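Local atomic coordinates of mRNA export factor (Human herpesvirus 1, PDB entry 4YXP), a protein that regulates viral gene expression, inhibits host splicing and mediates nuclear export of viral intronless mRNAs, working as a homodimer. Residues L123-M128 / D140-T145. Sequence-based numbering, arbitrary orientation.
Sequences LAWCKM and DPIIGT
W125 is the bump of this contact, and D140, I142 and I143 shape the hollow that takes it. Chi1 (180°) puts the indole CG anti to the backbone N. The W125 CB points toward segment 140-145. I142 CD1 sits over one face of the indole, 3.7 Å from W125 CD2 and displaced toward the rim. This is a CH-pi contact with the five-membered ring, whose centroid is 3.9 Å from I142 CD1. I142 CG2 lines the same hollow and touches W125 CB, CG and CD1. I143 closes the edge of the ring: its CG1 lies in the ring plane, 3.9 Å from W125 CD1. M128 CE, from the same helix as W125, lies on the opposite face, toward the rim of the six-membered ring.

The contact lies in the helical, folded C-terminal domain of ICP27, which forms an intertwined dimer. F269 of the second subunit packs on W125, and Y268 of that subunit on I142. Both belong to the region important for homodimerization.

D140 forms the polar end of the hollow. W125 NE1 donates to D140 OD2 at 2.9 Å, with an N-H...O angle of 148°. OD2 is met on its syn side, but 30° out of the carboxylate plane. Ring and carboxylate are turned steeply against each other. D140 is also the N-cap of the short, weakly bonded helix at about 141-144. Its OD1 accepts from I142 N (2.7 Å) and I143 N (3.1 Å), the second coming from above the carboxylate plane. The three bonds restrict its rotation and would help to stabilise a buried negative charge.

Beside the indole, C126 SG makes a looser contact with I143 CG1 at 4.3 Å. C126 also packs on L199 and I143 on V203, both on helix 188-204.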
loop_
_atom_site.group_PDB
_atom_site.type_symbol
_atom_site.label_atom_id
_atom_site.label_comp_id
_atom_site.label_asym_id
_atom_site.label_seq_id
_atom_site.Cartn_x
_atom_site.Cartn_y
_atom_site.Cartn_z
ATOM N N LEU B 123 14.396 -0.836 11.928
ATOM C CA LEU B 123 15.107 -1.881 12.656
ATOM C C LEU B 123 16.501 -1.436 13.108
ATOM O O LEU B 123 16.958 -1.830 14.183
ATOM C CB LEU B 123 15.207 -3.147 11.799
ATOM C CG LEU B 123 13.876 -3.834 11.449
ATOM C CD1 LEU B 123 14.130 -5.185 10.804
ATOM C CD2 LEU B 123 12.973 -3.997 12.666
ATOM N N ALA B 124 17.176 -0.616 12.310
ATOM C CA ALA B 124 18.485 -0.107 12.719
ATOM C C ALA B 124 18.332 0.843 13.906
ATOM O O ALA B 124 19.174 0.868 14.809
ATOM C CB ALA B 124 19.181 0.588 11.562
ATOM N N TRP B 125 17.252 1.618 13.901
ATOM C CA TRP B 125 16.929 2.502 15.022
ATOM C C TRP B 125 16.713 1.681 16.289
ATOM O O TRP B 125 17.234 2.014 17.354
ATOM C CB TRP B 125 15.685 3.338 14.702
ATOM C CG TRP B 125 15.262 4.282 15.794
ATOM C CD1 TRP B 125 14.186 4.148 16.626
ATOM C CD2 TRP B 125 15.901 5.514 16.161
ATOM N NE1 TRP B 125 14.119 5.218 17.490
ATOM C CE2 TRP B 125 15.159 6.068 17.224
ATOM C CE3 TRP B 125 17.029 6.198 15.696
ATOM C CZ2 TRP B 125 15.511 7.275 17.830
ATOM C CZ3 TRP B 125 17.376 7.397 16.299
ATOM C CH2 TRP B 125 16.619 7.921 17.354
ATOM N N CYS B 126 15.949 0.599 16.168
ATOM C CA CYS B 126 15.732 -0.306 17.292
ATOM C C CYS B 126 17.050 -0.908 17.770
ATOM O O CYS B 126 17.277 -1.046 18.971
ATOM C CB CYS B 126 14.758 -1.422 16.911
ATOM S SG CYS B 126 13.045 -0.882 16.773
ATOM N N LYS B 127 17.919 -1.269 16.830
ATOM C CA LYS B 127 19.185 -1.893 17.191
ATOM C C LYS B 127 20.078 -0.892 17.918
ATOM O O LYS B 127 20.838 -1.261 18.816
ATOM C CB LYS B 127 19.908 -2.446 15.959
ATOM C CG LYS B 127 21.096 -3.323 16.337
ATOM C CD LYS B 127 21.843 -3.883 15.140
ATOM C CE LYS B 127 23.043 -4.701 15.610
ATOM N NZ LYS B 127 23.773 -5.367 14.501
ATOM N N MET B 128 19.978 0.374 17.531
ATOM C CA MET B 128 20.749 1.429 18.180
ATOM C C MET B 128 20.258 1.637 19.612
ATOM O O MET B 128 21.062 1.786 20.535
ATOM C CB MET B 128 20.654 2.729 17.373
ATOM C CG MET B 128 21.384 3.921 17.996
ATOM S SD MET B 128 20.439 4.779 19.277
ATOM C CE MET B 128 19.042 5.392 18.338
ATOM N N ASP B 140 7.623 7.352 20.023
ATOM C CA ASP B 140 8.762 7.602 19.151
ATOM C C ASP B 140 8.287 7.606 17.689
ATOM O O ASP B 140 7.625 6.666 17.268
ATOM C CB ASP B 140 9.817 6.520 19.422
ATOM C CG ASP B 140 11.026 6.609 18.521
ATOM O OD1 ASP B 140 10.863 6.670 17.285
ATOM O OD2 ASP B 140 12.151 6.577 19.068
ATOM N N PRO B 141 8.593 8.668 16.916
ATOM C CA PRO B 141 8.056 8.714 15.545
ATOM C C PRO B 141 8.457 7.539 14.652
ATOM O O PRO B 141 7.667 7.136 13.795
ATOM C CB PRO B 141 8.631 10.021 14.987
ATOM C CG PRO B 141 8.847 10.875 16.183
ATOM C CD PRO B 141 9.261 9.933 17.277
ATOM N N ILE B 142 9.658 7.003 14.844
ATOM C CA ILE B 142 10.149 5.916 14.006
ATOM C C ILE B 142 9.484 4.604 14.421
ATOM O O ILE B 142 8.938 3.879 13.583
ATOM C CB ILE B 142 11.690 5.825 14.069
ATOM C CG1 ILE B 142 12.303 7.077 13.442
ATOM C CG2 ILE B 142 12.194 4.572 13.354
ATOM C CD1 ILE B 142 13.820 7.160 13.544
ATOM N N ILE B 143 9.521 4.301 15.714
ATOM C CA ILE B 143 8.893 3.085 16.217
ATOM C C ILE B 143 7.379 3.152 16.004
ATOM O O ILE B 143 6.748 2.151 15.643
ATOM C CB ILE B 143 9.247 2.857 17.700
ATOM C CG1 ILE B 143 10.757 2.606 17.833
ATOM C CG2 ILE B 143 8.454 1.687 18.277
ATOM C CD1 ILE B 143 11.256 2.477 19.251
ATOM N N GLY B 144 6.806 4.334 16.208
ATOM C CA GLY B 144 5.365 4.507 16.128
ATOM C C GLY B 144 4.731 4.267 14.762
ATOM O O GLY B 144 3.519 4.056 14.668
ATOM N N THR B 145 5.530 4.306 13.700
ATOM C CA THR B 145 4.990 4.134 12.346
ATOM C C THR B 145 5.368 2.785 11.740
ATOM O O THR B 145 5.325 2.610 10.521
ATOM C CB THR B 145 5.465 5.256 11.399
ATOM O OG1 THR B 145 6.895 5.337 11.412
ATOM C CG2 THR B 145 4.874 6.602 11.815
#